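Local coordinates for protein type III restriction-modification enzyme EcoP15I Mod subunit (Escherichia coli, PDB 4ZCF) that transfers a methyl group from S-adenosyl-L-methionine to adenine N6 in 5'-CAGCAG-3' DNA and supports restriction together with the Res subunit, at residues P74-A79 and N102-K107; K82-Q87 and F507-L512; L96-D101 and I465-D470; A442-T447 and K492-R497. All coordinates share one frame; numbering follows the deposited sequence.

Contact 1: P74-A79 and N102-K107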
# COMPACT_ATOMS: atom_id res chain seq x y z
N PRO A 74 -15.31 20.03 -5.39
CA PRO A 74 -16.68 19.66 -5.78
C PRO A 74 -17.47 20.84 -6.34
O PRO A 74 -17.35 21.96 -5.84
CB PRO A 74 -17.30 19.10 -4.49
CG PRO A 74 -16.14 18.76 -3.62
CD PRO A 74 -15.08 19.77 -3.96
N LYS A 75 -18.18 20.59 -7.45
CA LYS A 75 -19.02 21.47 -8.26
C LYS A 75 -20.52 21.21 -7.93
O LYS A 75 -21.41 21.74 -8.61
CB LYS A 75 -18.82 21.06 -9.74
CG LYS A 75 -18.00 21.98 -10.63
CD LYS A 75 -18.00 21.41 -12.06
CE LYS A 75 -17.36 22.33 -13.08
NZ LYS A 75 -17.23 21.67 -14.41
N THR A 76 -20.80 20.31 -6.96
CA THR A 76 -22.15 19.86 -6.63
C THR A 76 -22.47 19.96 -5.14
O THR A 76 -21.63 20.32 -4.32
CB THR A 76 -22.30 18.38 -7.08
OG1 THR A 76 -21.26 17.58 -6.51
CG2 THR A 76 -22.34 18.19 -8.58
N LEU A 77 -23.72 19.61 -4.81
CA LEU A 77 -24.23 19.48 -3.46
C LEU A 77 -24.79 18.04 -3.33
O LEU A 77 -24.95 17.33 -4.32
CB LEU A 77 -25.33 20.52 -3.15
CG LEU A 77 -25.10 22.01 -3.43
CD1 LEU A 77 -26.28 22.83 -2.95
CD2 LEU A 77 -23.83 22.54 -2.74
N LEU A 78 -25.15 17.65 -2.11
CA LEU A 78 -25.73 16.36 -1.81
C LEU A 78 -27.09 16.53 -1.13
O LEU A 78 -27.30 17.46 -0.35
CB LEU A 78 -24.79 15.52 -0.91
CG LEU A 78 -25.10 14.01 -0.86
CD1 LEU A 78 -24.52 13.30 -2.06
CD2 LEU A 78 -24.64 13.40 0.42
N ALA A 79 -28.02 15.64 -1.46
CA ALA A 79 -29.35 15.61 -0.88
C ALA A 79 -29.80 14.17 -0.78
O ALA A 79 -29.28 13.32 -1.50
CB ALA A 79 -30.32 16.41 -1.72
N ASN A 102 -18.65 8.90 -9.02
CA ASN A 102 -17.94 8.38 -7.85
C ASN A 102 -16.81 9.31 -7.37
O ASN A 102 -16.65 9.45 -6.16
CB ASN A 102 -17.45 6.95 -8.09
CG ASN A 102 -16.71 6.73 -9.40
OD1 ASN A 102 -15.98 7.59 -9.90
ND2 ASN A 102 -16.87 5.56 -9.96
N LEU A 103 -16.07 9.96 -8.31
CA LEU A 103 -14.99 10.90 -7.97
C LEU A 103 -15.53 12.10 -7.21
O LEU A 103 -14.95 12.48 -6.18
CB LEU A 103 -14.22 11.36 -9.23
CG LEU A 103 -12.98 12.26 -8.99
CD1 LEU A 103 -12.04 11.67 -7.95
CD2 LEU A 103 -12.26 12.56 -10.29
N GLU A 104 -16.65 12.66 -7.71
CA GLU A 104 -17.35 13.78 -7.09
C GLU A 104 -17.92 13.37 -5.72
O GLU A 104 -17.73 14.08 -4.72
CB GLU A 104 -18.45 14.28 -8.04
CG GLU A 104 -19.07 15.61 -7.62
CD GLU A 104 -18.24 16.87 -7.77
OE1 GLU A 104 -17.14 16.82 -8.37
OE2 GLU A 104 -18.73 17.93 -7.32
N VAL A 105 -18.54 12.17 -5.66
CA VAL A 105 -19.08 11.60 -4.41
C VAL A 105 -17.99 11.36 -3.34
O VAL A 105 -18.22 11.69 -2.19
CB VAL A 105 -19.98 10.37 -4.65
CG1 VAL A 105 -20.36 9.71 -3.34
CG2 VAL A 105 -21.23 10.74 -5.46
N LEU A 106 -16.82 10.84 -3.73
CA LEU A 106 -15.69 10.60 -2.81
C LEU A 106 -15.13 11.91 -2.27
O LEU A 106 -14.83 11.98 -1.08
CB LEU A 106 -14.57 9.79 -3.49
CG LEU A 106 -14.82 8.32 -3.81
CD1 LEU A 106 -13.75 7.79 -4.72
CD2 LEU A 106 -14.92 7.51 -2.55
N LYS A 107 -15.03 12.97 -3.12
CA LYS A 107 -14.60 14.31 -2.69
C LYS A 107 -15.50 14.90 -1.60
O LYS A 107 -14.98 15.57 -0.70
CB LYS A 107 -14.51 15.27 -3.87
CG LYS A 107 -13.32 15.01 -4.79
CD LYS A 107 -13.38 15.94 -5.98
CE LYS A 107 -12.21 15.76 -6.90
NZ LYS A 107 -12.34 16.65 -8.08

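Contact 2: K82-Q87 and F507-L512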
# COMPACT_ATOMS: atom_id res chain seq x y z
N LYS A 82 -35.73 11.65 0.15
CA LYS A 82 -36.64 11.79 1.31
C LYS A 82 -37.68 10.68 1.40
O LYS A 82 -37.89 10.17 2.49
CB LYS A 82 -37.29 13.19 1.37
CG LYS A 82 -36.31 14.38 1.39
CD LYS A 82 -35.70 14.65 2.76
CE LYS A 82 -34.59 15.69 2.69
NZ LYS A 82 -34.10 16.07 4.05
N THR A 83 -38.31 10.30 0.25
CA THR A 83 -39.33 9.23 0.19
C THR A 83 -38.71 7.91 0.71
O THR A 83 -39.16 7.39 1.74
CB THR A 83 -39.94 9.11 -1.24
OG1 THR A 83 -40.26 10.41 -1.75
CG2 THR A 83 -41.20 8.24 -1.27
N HIS A 84 -37.62 7.44 0.04
CA HIS A 84 -36.87 6.24 0.41
C HIS A 84 -36.40 6.24 1.89
O HIS A 84 -36.65 5.28 2.61
CB HIS A 84 -35.69 5.99 -0.57
CG HIS A 84 -35.01 4.66 -0.37
ND1 HIS A 84 -35.33 3.55 -1.14
CD2 HIS A 84 -34.10 4.28 0.56
CE1 HIS A 84 -34.59 2.56 -0.68
NE2 HIS A 84 -33.85 2.95 0.35
N ASN A 85 -35.72 7.30 2.34
CA ASN A 85 -35.16 7.34 3.69
C ASN A 85 -36.15 7.35 4.84
O ASN A 85 -35.81 6.89 5.93
CB ASN A 85 -34.12 8.46 3.84
CG ASN A 85 -33.04 8.43 2.80
OD1 ASN A 85 -32.84 7.45 2.09
ND2 ASN A 85 -32.34 9.53 2.64
N GLN A 86 -37.37 7.86 4.60
CA GLN A 86 -38.44 7.95 5.60
C GLN A 86 -39.19 6.62 5.79
O GLN A 86 -39.94 6.49 6.77
CB GLN A 86 -39.41 9.11 5.29
CG GLN A 86 -38.88 10.48 5.73
CD GLN A 86 -39.97 11.53 5.84
OE1 GLN A 86 -40.90 11.43 6.66
NE2 GLN A 86 -39.85 12.60 5.06
N GLN A 87 -38.99 5.64 4.88
CA GLN A 87 -39.63 4.33 5.01
C GLN A 87 -39.05 3.62 6.22
O GLN A 87 -37.87 3.79 6.53
CB GLN A 87 -39.53 3.51 3.71
CG GLN A 87 -40.46 4.05 2.64
CD GLN A 87 -40.46 3.24 1.38
OE1 GLN A 87 -40.98 2.12 1.34
NE2 GLN A 87 -39.93 3.80 0.30
N PHE A 507 -31.39 0.63 3.86
CA PHE A 507 -30.28 1.50 3.48
C PHE A 507 -30.85 2.88 3.12
O PHE A 507 -31.99 2.97 2.65
CB PHE A 507 -29.50 0.91 2.27
CG PHE A 507 -30.30 0.76 0.99
CD1 PHE A 507 -31.21 -0.27 0.84
CD2 PHE A 507 -30.15 1.67 -0.06
CE1 PHE A 507 -31.98 -0.38 -0.32
CE2 PHE A 507 -30.90 1.55 -1.23
CZ PHE A 507 -31.80 0.52 -1.35
N LYS A 508 -30.04 3.94 3.31
CA LYS A 508 -30.41 5.30 2.95
C LYS A 508 -29.86 5.67 1.58
O LYS A 508 -28.78 5.21 1.21
CB LYS A 508 -29.97 6.30 4.03
CG LYS A 508 -30.97 6.40 5.19
CD LYS A 508 -30.42 7.05 6.45
CE LYS A 508 -29.96 8.49 6.33
NZ LYS A 508 -29.36 8.99 7.60
N VAL A 509 -30.64 6.44 0.80
CA VAL A 509 -30.27 6.92 -0.54
C VAL A 509 -29.90 8.42 -0.44
O VAL A 509 -30.53 9.17 0.31
CB VAL A 509 -31.33 6.62 -1.65
CG1 VAL A 509 -30.92 7.18 -3.01
CG2 VAL A 509 -31.59 5.13 -1.76
N TYR A 510 -28.84 8.80 -1.15
CA TYR A 510 -28.29 10.14 -1.29
C TYR A 510 -27.94 10.31 -2.74
O TYR A 510 -27.68 9.32 -3.42
CB TYR A 510 -27.05 10.32 -0.42
CG TYR A 510 -27.40 10.58 1.02
CD1 TYR A 510 -27.65 11.87 1.47
CD2 TYR A 510 -27.58 9.53 1.91
CE1 TYR A 510 -28.02 12.11 2.80
CE2 TYR A 510 -27.96 9.76 3.24
CZ TYR A 510 -28.21 11.05 3.67
OH TYR A 510 -28.54 11.27 4.98
N GLN A 511 -27.99 11.55 -3.23
CA GLN A 511 -27.70 11.87 -4.63
C GLN A 511 -27.03 13.23 -4.80
O GLN A 511 -27.23 14.13 -3.99
CB GLN A 511 -28.98 11.81 -5.48
CG GLN A 511 -30.13 12.69 -4.96
CD GLN A 511 -31.42 12.27 -5.60
OE1 GLN A 511 -31.67 12.54 -6.78
NE2 GLN A 511 -32.22 11.53 -4.85
N LEU A 512 -26.24 13.37 -5.87
CA LEU A 512 -25.59 14.65 -6.18
C LEU A 512 -26.64 15.62 -6.75
O LEU A 512 -27.49 15.21 -7.55
CB LEU A 512 -24.44 14.48 -7.18
CG LEU A 512 -23.17 13.82 -6.73
CD1 LEU A 512 -22.22 13.70 -7.88
CD2 LEU A 512 -22.52 14.56 -5.56

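Contact 3: L96-D101 and I465-D470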
# COMPACT_ATOMS: atom_id res chain seq x y z
N LEU A 96 -25.51 3.07 3.21
CA LEU A 96 -25.69 4.15 2.23
C LEU A 96 -25.53 3.73 0.80
O LEU A 96 -24.62 3.00 0.48
CB LEU A 96 -24.73 5.36 2.50
CG LEU A 96 -24.55 5.85 3.93
CD1 LEU A 96 -23.31 6.69 4.06
CD2 LEU A 96 -25.79 6.57 4.44
N LEU A 97 -26.37 4.26 -0.07
CA LEU A 97 -26.27 4.14 -1.52
C LEU A 97 -26.31 5.59 -2.06
O LEU A 97 -27.22 6.36 -1.71
CB LEU A 97 -27.35 3.21 -2.14
CG LEU A 97 -27.57 3.33 -3.65
CD1 LEU A 97 -26.39 2.77 -4.46
CD2 LEU A 97 -28.88 2.70 -4.06
N ILE A 98 -25.27 5.99 -2.82
CA ILE A 98 -25.12 7.34 -3.37
C ILE A 98 -25.13 7.35 -4.88
O ILE A 98 -24.44 6.55 -5.52
CB ILE A 98 -23.93 8.13 -2.77
CG1 ILE A 98 -23.86 7.94 -1.26
CG2 ILE A 98 -24.05 9.61 -3.11
CD1 ILE A 98 -22.50 7.76 -0.78
N LYS A 99 -25.94 8.27 -5.45
CA LYS A 99 -26.09 8.45 -6.88
C LYS A 99 -25.23 9.63 -7.33
O LYS A 99 -25.30 10.71 -6.76
CB LYS A 99 -27.57 8.69 -7.25
CG LYS A 99 -27.85 8.63 -8.75
CD LYS A 99 -28.97 9.57 -9.15
CE LYS A 99 -30.36 9.04 -8.92
NZ LYS A 99 -31.37 9.81 -9.70
N GLY A 100 -24.47 9.42 -8.39
CA GLY A 100 -23.61 10.42 -8.99
C GLY A 100 -22.25 9.87 -9.34
O GLY A 100 -21.96 8.69 -9.08
N ASP A 101 -21.41 10.73 -9.94
CA ASP A 101 -20.03 10.44 -10.31
C ASP A 101 -19.31 10.08 -9.04
O ASP A 101 -19.42 10.82 -8.06
CB ASP A 101 -19.40 11.68 -10.96
CG ASP A 101 -17.95 11.56 -11.37
OD1 ASP A 101 -17.59 10.53 -12.00
OD2 ASP A 101 -17.19 12.52 -11.12
N ILE A 465 -21.27 1.38 2.12
CA ILE A 465 -21.41 2.63 1.40
C ILE A 465 -21.08 2.21 -0.02
O ILE A 465 -20.01 1.64 -0.23
CB ILE A 465 -20.49 3.79 1.89
CG1 ILE A 465 -20.65 4.09 3.38
CG2 ILE A 465 -20.71 5.06 1.06
CD1 ILE A 465 -19.50 4.93 3.98
N THR A 466 -22.03 2.38 -0.97
CA THR A 466 -21.83 2.08 -2.39
C THR A 466 -22.24 3.25 -3.28
O THR A 466 -23.25 3.89 -3.02
CB THR A 466 -22.37 0.70 -2.89
OG1 THR A 466 -23.81 0.70 -2.94
CG2 THR A 466 -21.83 -0.50 -2.09
N VAL A 467 -21.44 3.50 -4.32
CA VAL A 467 -21.65 4.58 -5.27
C VAL A 467 -21.93 4.05 -6.67
O VAL A 467 -21.28 3.11 -7.12
CB VAL A 467 -20.50 5.63 -5.23
CG1 VAL A 467 -20.92 6.92 -5.93
CG2 VAL A 467 -20.06 5.91 -3.79
N GLN A 468 -22.90 4.64 -7.35
CA GLN A 468 -23.31 4.25 -8.69
C GLN A 468 -23.74 5.47 -9.52
O GLN A 468 -24.60 6.24 -9.10
CB GLN A 468 -24.43 3.18 -8.59
CG GLN A 468 -24.90 2.58 -9.94
CD GLN A 468 -23.77 2.15 -10.83
OE1 GLN A 468 -23.01 1.20 -10.54
NE2 GLN A 468 -23.64 2.85 -11.95
N LEU A 469 -23.12 5.63 -10.69
CA LEU A 469 -23.42 6.70 -11.65
C LEU A 469 -24.77 6.46 -12.28
O LEU A 469 -25.09 5.32 -12.65
CB LEU A 469 -22.33 6.78 -12.74
CG LEU A 469 -22.44 7.92 -13.76
CD1 LEU A 469 -22.31 9.30 -13.09
CD2 LEU A 469 -21.41 7.77 -14.86
N ASP A 470 -25.54 7.53 -12.47
CA ASP A 470 -26.86 7.51 -13.11
C ASP A 470 -26.76 7.36 -14.67
O ASP A 470 -27.45 8.05 -15.42
CB ASP A 470 -27.64 8.78 -12.69
CG ASP A 470 -29.14 8.60 -12.60
OD1 ASP A 470 -29.59 7.65 -11.90
OD2 ASP A 470 -29.87 9.44 -13.18

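Contact 4: A442-T447 and K492-R497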
# COMPACT_ATOMS: atom_id res chain seq x y z
N ALA A 442 -20.38 0.34 -7.65
CA ALA A 442 -21.42 -0.57 -7.18
C ALA A 442 -21.76 -1.75 -8.11
O ALA A 442 -21.89 -2.90 -7.64
CB ALA A 442 -22.69 0.19 -6.81
N GLY A 443 -21.88 -1.44 -9.40
CA GLY A 443 -22.24 -2.37 -10.45
C GLY A 443 -23.70 -2.74 -10.33
O GLY A 443 -24.57 -1.93 -10.61
N SER A 444 -23.95 -3.97 -9.84
CA SER A 444 -25.26 -4.56 -9.61
C SER A 444 -25.70 -4.45 -8.16
O SER A 444 -26.88 -4.67 -7.89
CB SER A 444 -25.25 -6.03 -10.04
OG SER A 444 -24.14 -6.78 -9.57
N GLY A 445 -24.78 -4.10 -7.25
CA GLY A 445 -25.01 -3.99 -5.81
C GLY A 445 -24.50 -5.16 -4.98
O GLY A 445 -24.86 -5.30 -3.80
N THR A 446 -23.66 -6.00 -5.59
CA THR A 446 -23.06 -7.21 -4.99
C THR A 446 -22.45 -7.03 -3.59
O THR A 446 -22.69 -7.88 -2.73
CB THR A 446 -22.04 -7.80 -5.94
OG1 THR A 446 -22.59 -7.85 -7.25
CG2 THR A 446 -21.51 -9.14 -5.48
N THR A 447 -21.63 -5.98 -3.40
CA THR A 447 -20.94 -5.74 -2.12
C THR A 447 -21.93 -5.43 -1.01
O THR A 447 -21.80 -5.92 0.10
CB THR A 447 -19.82 -4.68 -2.28
OG1 THR A 447 -19.01 -5.03 -3.38
CG2 THR A 447 -18.94 -4.58 -1.08
N LYS A 492 -30.51 0.26 -7.07
CA LYS A 492 -31.42 0.63 -5.97
C LYS A 492 -32.42 -0.50 -5.71
O LYS A 492 -32.54 -0.95 -4.57
CB LYS A 492 -32.13 1.96 -6.27
CG LYS A 492 -33.13 2.43 -5.19
CD LYS A 492 -33.94 3.63 -5.72
CE LYS A 492 -34.81 4.26 -4.67
NZ LYS A 492 -35.53 5.44 -5.20
N GLU A 493 -33.07 -1.01 -6.78
CA GLU A 493 -34.01 -2.12 -6.74
C GLU A 493 -33.39 -3.41 -6.22
O GLU A 493 -34.04 -4.09 -5.41
CB GLU A 493 -34.68 -2.34 -8.11
CG GLU A 493 -35.69 -3.49 -8.19
CD GLU A 493 -36.98 -3.43 -7.39
OE1 GLU A 493 -37.03 -2.74 -6.34
OE2 GLU A 493 -37.95 -4.12 -7.79
N ARG A 494 -32.15 -3.76 -6.67
CA ARG A 494 -31.46 -4.99 -6.23
C ARG A 494 -31.24 -4.99 -4.74
O ARG A 494 -31.31 -6.06 -4.12
CB ARG A 494 -30.11 -5.19 -6.94
CG ARG A 494 -29.58 -6.60 -6.80
CD ARG A 494 -28.43 -6.83 -5.83
NE ARG A 494 -27.25 -7.15 -6.64
CZ ARG A 494 -26.41 -8.16 -6.47
NH1 ARG A 494 -26.53 -8.95 -5.41
NH2 ARG A 494 -25.42 -8.36 -7.32
N LEU A 495 -30.92 -3.82 -4.17
CA LEU A 495 -30.66 -3.65 -2.74
C LEU A 495 -31.96 -3.71 -1.97
O LEU A 495 -31.99 -4.28 -0.89
CB LEU A 495 -29.93 -2.33 -2.50
CG LEU A 495 -28.41 -2.29 -2.64
CD1 LEU A 495 -27.95 -2.88 -3.94
CD2 LEU A 495 -27.90 -0.87 -2.54
N ILE A 496 -33.05 -3.14 -2.52
CA ILE A 496 -34.40 -3.19 -1.95
C ILE A 496 -34.81 -4.66 -1.80
O ILE A 496 -35.18 -5.08 -0.70
CB ILE A 496 -35.42 -2.35 -2.77
CG1 ILE A 496 -35.28 -0.84 -2.44
CG2 ILE A 496 -36.88 -2.86 -2.55
CD1 ILE A 496 -35.91 0.09 -3.46
N ARG A 497 -34.67 -5.45 -2.88
CA ARG A 497 -34.99 -6.88 -2.91
C ARG A 497 -34.12 -7.71 -1.97
O ARG A 497 -34.63 -8.54 -1.22
CB ARG A 497 -34.98 -7.42 -4.34
CG ARG A 497 -36.12 -6.84 -5.17
CD ARG A 497 -36.24 -7.52 -6.51
NE ARG A 497 -37.06 -6.76 -7.45
CZ ARG A 497 -37.59 -7.25 -8.57
NH1 ARG A 497 -37.44 -8.53 -8.87
NH2 ARG A 497 -38.31 -6.48 -9.36

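Contact 1: P74-A79 and N102-K107
Glu104, in the first turn of helix 102-113, and Pro74, just ahead of strand 76-80, bury the most surface here. The Glu104 chain leaves the helix with CG anti to its backbone N, then bends at chi2 (72°), so the carboxylate swings across to the turn that leads into the strand. There, a single oxygen does the gripping. Lys75 N donates to Glu104 OE2 over 2.7 Å, on the syn lone pair, with a moderately bent N-H···O angle of 141°. Thr76 OG1 comes in tip to tip from the anti side, also 2.7 Å from Glu104 OE2, and Thr76 N adds a weak bond at 3.2 Å. Two good donors and a weak third on one oxygen pin OE2 in place and probably favour the charged form; Thr76 OG1 also bonds to His108 NE2.

The Pro74 ring lies alongside, with Pro74 CB 3.4 Å from Glu104 OE2. Its CG passes obliquely by the root of Lys107, with Pro74 CG 3.9 Å from Lys107 CB. The extended Lys107 chain carries NZ on to the carbonyls of Leu69 and Leu72, tying the same helix to the end of helix 63-71. Helix 102-113 is the connection of a beta-alpha-beta crossover between parallel strands 96-99 and 117-122, and the contact fastens edge strand 76-80 to this part of the Rossmann-like methyltransferase fold.

Contact 2: K82-Q87 and F507-L512
His84 and Asn85, neighbours on the short helix 82-86, point at strand 508-514 differently. Asn85 presents its amide edge-on to the backbone of Val509 and pairs with both its polar atoms. Val509 N donates to Asn85 OD1 over 2.7 Å, nearly straight at 164° and on a lone pair in the carbonyl plane. In return Asn85 ND2 donates to Val509 O over 3.0 Å, the acceptor almost in the amide plane. Lys508 CB and CG pack against the amide, and ND2 also donates to Glu80 OE1, so the group is held flat.

Strand 76-80 runs antiparallel beside 508-514 at the sheet edge; the helix follows it, and the Asn85 amide joins the backbone of Asp81 in pairing with Val509.

His84, with CG anti to its backbone N, crosses the side chains of Phe507 and Val509 at about a right angle. Val509 CG2 sits over one face in a CH-pi contact, 3.7 Å from the His84 ring centroid. At the ring edge, His84 NE2 makes a weak bond to Phe507 O at 3.0 Å and lies over one face of the Phe507 ring. The two rings meet obliquely, planes at 51° and centroids 4.6 Å apart.

Contact 3: L96-D101 and I465-D470
Leu96, Ile98, Ile465 and Val467 make the apolar centre, all on one face of two parallel neighbouring strands, 96-99 and 461-468. These are adjacent strands of the Rossmann-like sheet of class I methyltransferases, and helix 102-113 packs on this face through Val105 and Tyr113. Leu96 and Ile465 lie side by side, Leu96 CD1 touching Ile465 CG1 at 3.8 Å. Ile98 leans back along the same ridge to put its CD1 3.7 Å from Ile465 CG2.

Between the strands the backbone is zipped in regular parallel register. Ile98 turns both its N and its O to the neighbouring strand: its N donates to Thr466 O over 2.9 Å and its O accepts from Gln468 N over 3.1 Å, both nearly along the C=O axis. Leu97 and Thr466 turn to the other face, where Leu97 CD1 rests 3.6 Å from Thr466 OG1, and helix 487-500 lies against Leu97.

The pairing loosens at the C-terminal ends. Gly100 N reaches Gln468 O at 3.3 Å from above the carbonyl plane, at a positive phi of 136° suited to glycine. Lys99, bent at chi2 and chi3, runs obliquely across the poorly ordered Asp470, their salt bridge long at 3.6 Å between NZ and OD1; Thr486 OG1 also bonds that oxygen. Gln468 folds its amide onto the next residue, NE2 donating to Leu469 O over 2.9 Å.

Contact 4: A442-T447 and K492-R497
Arg494 starts with CG anti to its backbone N (chi1 -164°) and then bends at chi2 and chi3, which curls the chain round the carbonyl of Ser444 and brings the guanidinium in side-on. Ser444 OG answers from the crowded position between its own backbone N and carbonyl carbon, so hydroxyl and carbonyl can be taken by the same group. Arg494 NE donates to Ser444 O over 2.8 Å, approaching well above the carbonyl plane. Arg494 NH2 donates to Ser444 OG over 3.0 Å, with the oxygen close to the guanidinium plane. Two nitrogens on two atoms of one residue fix the rotation of the guanidinium.

One face of that group is laid against the start of helix 446-455, with Gly445 C and Thr446 N over it. Thr446 OG1 comes within 2.9 Å of Arg494 NH2, but at a poor angle for a bond; it pairs instead with Lys418 O. A positive charge beside a helix N-terminus is probably unfavourable, an effect the Ser444 oxygens would offset.

Next along helix 487-500, Leu495 sends CD1 to within 3.7 Å of Gly445 CA. Gly445 sits at the N-cap position with phi 102°, and its bare CA lets the leucine methyl lie directly against the backbone. Gly443 and Gly445 are the two glycines of the FxGxG signature of motif I, the glycine-rich turn after strand 434-439 that in N4/N6-methyltransferases lines the S-adenosylmethionine pocket; Arg494 clamps this turn from the side of helix 487-500.

Contacts 1, 2 and 3 all reach the large mixed sheet, and 508-514 lies between 76-80 and 96-99, with backbone bonds to both. Contact 3 is the strand pairing itself, partly buried, with regular amide bonds and aliphatic packing. Contact 1, at the surface, uses one carboxylate oxygen and shares helix 102-113 with contact 3, where Val105 packs on Ile98 and Val467. Contacts 2 and 4 are buried and grip differently: a neutral amide on backbone in one, a guanidinium on a carbonyl and a hydroxyl in the other. They meet where Phe507 packs on Leu495, and contact 4 joins contact 3 through the Ala442 N to Val467 O bond.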